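Local structure of epoxide hydrolase (3G02) at the interface of chains A and B. The protein hydrolyses epoxides with enantioselectivity, being a directed-evolution variant of the Aspergillus niger epoxide hydrolase, an enzyme of the alpha/beta hydrolase fold. Coordinates in Å, arbitrary orientation; residue numbers count along the deposited sequence, not the author numbering. Chains: chain A/B, Epoxide hydrolase.

Contact 1: the interface of chains A and B. Residues chain A 55-57, 276-277, 280; chain B 259, 262.
B:Thr262 and B:Arg259 meet the carboxylate of A:Glu280 where two copies of this alpha/beta-hydrolase-fold epoxide hydrolase pack in a two-fold symmetric pair, an arrangement that the deposited assembly shows and that may be the working dimer. Hydrogen bonding centres on the B:Thr262 hydroxyl, an illustration of how one group can join a side chain and a backbone of its partner. B:Thr262 OG1 donates to A:Glu280 OE1, 2.6 Å away, meeting that oxygen on its anti side and 20° out of the carboxylate plane. B:Thr262 OG1 also accepts from the backbone N of A:Ile57 at 3.0 Å. With OG1 anti to the carbonyl carbon (chi1 -61°), B:Thr262 presents its hydroxyl to both partners and puts its methyl CG2 on the side of helix 271-284, 3.6 Å from A:Ala276 O.

Charge pairing uses the other carboxylate oxygen. NE of B:Arg259 forms a salt bridge and hydrogen bond with OE2 of A:Glu280 at 2.9 Å; OE2 lies close to the guanidinium plane, yet NE stands above the carboxylate plane, the two groups being turned 45° apart. The two oxygens are thus divided between two partners, which should limit rotation of the carboxylate.

Apolar contact is slight. The B:Arg259 chain, bent at chi2, brings its CD to 3.7 Å from A:Gly56 CA. The side chains of A:Ile57 and B:Thr262 cross at about a right angle, with A:Ile57 CG1 3.9 Å from B:Thr262 CA.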
# COMPACT_ATOMS: atom_id res chain seq x y z
N PHE A 55 4.63 2.67 -12.94
CA PHE A 55 3.67 2.98 -11.88
C PHE A 55 2.89 1.76 -11.40
O PHE A 55 1.93 1.89 -10.65
CB PHE A 55 2.71 4.08 -12.34
CG PHE A 55 3.39 5.38 -12.70
CD1 PHE A 55 4.15 6.07 -11.75
CD2 PHE A 55 3.25 5.92 -13.98
CE1 PHE A 55 4.77 7.27 -12.08
CE2 PHE A 55 3.86 7.13 -14.31
CZ PHE A 55 4.62 7.80 -13.37
N GLY A 56 3.32 0.57 -11.83
CA GLY A 56 2.66 -0.67 -11.45
C GLY A 56 1.92 -1.27 -12.63
O GLY A 56 2.18 -0.90 -13.79
N ILE A 57 0.99 -2.18 -12.35
CA ILE A 57 0.34 -2.96 -13.40
C ILE A 57 -0.45 -2.07 -14.37
O ILE A 57 -1.08 -1.10 -13.97
CB ILE A 57 -0.59 -4.05 -12.84
CG1 ILE A 57 -1.65 -3.43 -11.92
CG2 ILE A 57 0.22 -5.11 -12.09
CD1 ILE A 57 -3.02 -3.98 -12.14
N ALA A 276 -3.77 -7.77 -8.73
CA ALA A 276 -3.04 -6.54 -9.03
C ALA A 276 -1.83 -6.36 -8.09
O ALA A 276 -0.72 -6.10 -8.54
CB ALA A 276 -3.95 -5.33 -8.97
N TRP A 277 -2.08 -6.52 -6.79
CA TRP A 277 -1.04 -6.30 -5.78
C TRP A 277 0.09 -7.32 -5.89
O TRP A 277 1.27 -6.95 -5.87
CB TRP A 277 -1.68 -6.37 -4.40
CG TRP A 277 -0.81 -5.98 -3.23
CD1 TRP A 277 -0.04 -6.82 -2.47
CD2 TRP A 277 -0.67 -4.67 -2.66
NE1 TRP A 277 0.57 -6.11 -1.45
CE2 TRP A 277 0.20 -4.79 -1.55
CE3 TRP A 277 -1.20 -3.41 -2.97
CZ2 TRP A 277 0.55 -3.70 -0.75
CZ3 TRP A 277 -0.84 -2.32 -2.18
CH2 TRP A 277 0.03 -2.47 -1.09
N GLU A 280 1.80 -7.59 -9.67
CA GLU A 280 2.84 -6.58 -9.91
C GLU A 280 4.22 -7.13 -9.59
O GLU A 280 5.18 -6.89 -10.32
CB GLU A 280 2.60 -5.32 -9.09
CG GLU A 280 3.55 -4.19 -9.46
CD GLU A 280 3.68 -3.17 -8.36
OE1 GLU A 280 2.67 -2.51 -8.04
OE2 GLU A 280 4.80 -3.02 -7.82
N ARG B 259 3.44 3.48 -6.84
CA ARG B 259 2.67 2.53 -7.64
C ARG B 259 1.20 2.95 -7.79
O ARG B 259 0.30 2.16 -7.48
CB ARG B 259 2.78 1.13 -7.05
CG ARG B 259 4.19 0.55 -7.05
CD ARG B 259 4.69 0.26 -8.47
NE ARG B 259 5.96 -0.47 -8.43
CZ ARG B 259 7.15 0.11 -8.35
NH1 ARG B 259 7.26 1.43 -8.32
NH2 ARG B 259 8.25 -0.64 -8.30
N THR B 262 -1.17 0.39 -9.74
CA THR B 262 -1.55 -0.79 -9.00
C THR B 262 -2.59 -0.49 -7.94
O THR B 262 -3.65 -1.12 -7.92
CB THR B 262 -0.33 -1.45 -8.36
OG1 THR B 262 0.57 -1.83 -9.40
CG2 THR B 262 -0.73 -2.68 -7.54

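Contact 2: the interface of chains A and B. Residues chain A 48, 57-59, 62, 276; chain B 261, 265.
B:His265 and B:Ser261, one turn apart on helix 260-268, face a surface formed by A:Ile57, A:Leu62, A:Ser59 and A:Ser48. This patch of the two-fold symmetric interface, where a helix of one copy packs on the other, probably helps to hold the pair together. The hydroxyl OG of B:Ser261 donates to the carbonyl O of A:Ile57 at 2.5 Å, a short bond with the donor almost in line with the carbonyl bond (163° at O). With OG anti to the backbone N of B:Ser261 (chi1 -175°), the hydroxyl is directed from the helix towards that carbonyl. Beside it, CA of A:Ser48 packs 3.9 Å from CB of B:Ser261.

Two methyls pack on the same face of the B:His265 imidazole. A:Leu62 CD2 lies 3.6 Å from B:His265 CG, the two side chains running past one another in opposite senses. A:Ile57 CD1, displaced beyond the ring's CD2 edge, is 3.8 Å from B:His265 CD2. At the far edge, in the ring plane, A:Ser59 OG is 3.4 Å from B:His265 NE2, a weak hydrogen bond whose direction is not settled.

A hydrogen bond of 2.7 Å between A:Ser48 OG and A:Ser59 OG ties these first-shell residues together and probably steadies the hydroxyl beside the imidazole. On the A side the site therefore spans 3-10 helix 47-49, the loop carrying A:Ile57 and the start of helix 59-71, with helix 260-268 of chain B laid against them.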
# COMPACT_ATOMS: atom_id res chain seq x y z
N SER A 48 -1.72 4.07 -15.73
CA SER A 48 -2.06 2.70 -16.13
C SER A 48 -1.85 2.45 -17.62
O SER A 48 -1.95 1.32 -18.08
CB SER A 48 -3.49 2.34 -15.72
OG SER A 48 -4.44 2.91 -16.60
N ILE A 57 0.99 -2.18 -12.35
CA ILE A 57 0.34 -2.96 -13.40
C ILE A 57 -0.45 -2.07 -14.37
O ILE A 57 -1.08 -1.10 -13.97
CB ILE A 57 -0.59 -4.05 -12.84
CG1 ILE A 57 -1.65 -3.43 -11.92
CG2 ILE A 57 0.22 -5.11 -12.09
CD1 ILE A 57 -3.02 -3.98 -12.14
N THR A 58 -0.39 -2.42 -15.65
CA THR A 58 -1.09 -1.65 -16.67
C THR A 58 -2.55 -2.08 -16.78
O THR A 58 -2.91 -3.19 -16.40
CB THR A 58 -0.43 -1.81 -18.05
OG1 THR A 58 -0.54 -3.18 -18.47
CG2 THR A 58 1.04 -1.40 -18.01
N SER A 59 -3.37 -1.19 -17.33
CA SER A 59 -4.76 -1.52 -17.63
C SER A 59 -4.85 -2.71 -18.58
O SER A 59 -5.66 -3.61 -18.37
CB SER A 59 -5.47 -0.31 -18.24
OG SER A 59 -5.76 0.64 -17.23
N LEU A 62 -4.03 -6.06 -16.68
CA LEU A 62 -5.09 -6.47 -15.76
C LEU A 62 -6.35 -6.94 -16.48
O LEU A 62 -6.95 -7.94 -16.09
CB LEU A 62 -5.40 -5.39 -14.73
CG LEU A 62 -6.22 -5.86 -13.52
CD1 LEU A 62 -5.49 -6.93 -12.72
CD2 LEU A 62 -6.62 -4.70 -12.63
N ALA A 276 -3.77 -7.77 -8.73
CA ALA A 276 -3.04 -6.54 -9.03
C ALA A 276 -1.83 -6.36 -8.09
O ALA A 276 -0.72 -6.10 -8.54
CB ALA A 276 -3.95 -5.33 -8.97
N SER B 261 -0.74 3.16 -10.30
CA SER B 261 -1.56 2.33 -11.17
C SER B 261 -2.07 1.08 -10.45
O SER B 261 -3.24 0.74 -10.53
CB SER B 261 -0.84 1.96 -12.46
OG SER B 261 -1.73 1.25 -13.30
N HIS B 265 -6.04 0.35 -9.35
CA HIS B 265 -6.79 -0.84 -9.73
C HIS B 265 -7.31 -1.62 -8.52
O HIS B 265 -8.45 -2.09 -8.52
CB HIS B 265 -5.97 -1.73 -10.66
CG HIS B 265 -5.92 -1.23 -12.07
ND1 HIS B 265 -7.03 -1.22 -12.90
CD2 HIS B 265 -4.90 -0.72 -12.81
CE1 HIS B 265 -6.69 -0.74 -14.08
NE2 HIS B 265 -5.41 -0.43 -14.05

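The C-alpha centres of contact 1 and contact 2 lie about 5 Å apart, making them neighbouring parts of one surface. They share A:Ile57 and A:Ala276, and both use helix 260-268 of chain B. Contact 1 joins this helix and the residue just before it to helix 271-284 and the loop before helix 59-71; contact 2 continues from that loop to 3-10 helix 47-49 and the start of helix 59-71. Two-fold symmetry repeats both with the chains exchanged. Their centres are about 17 Å and 22 Å, respectively, from the predicted nucleophile A:Asp193, so a direct catalytic role is unlikely; their likelier role is to hold the two subunits together.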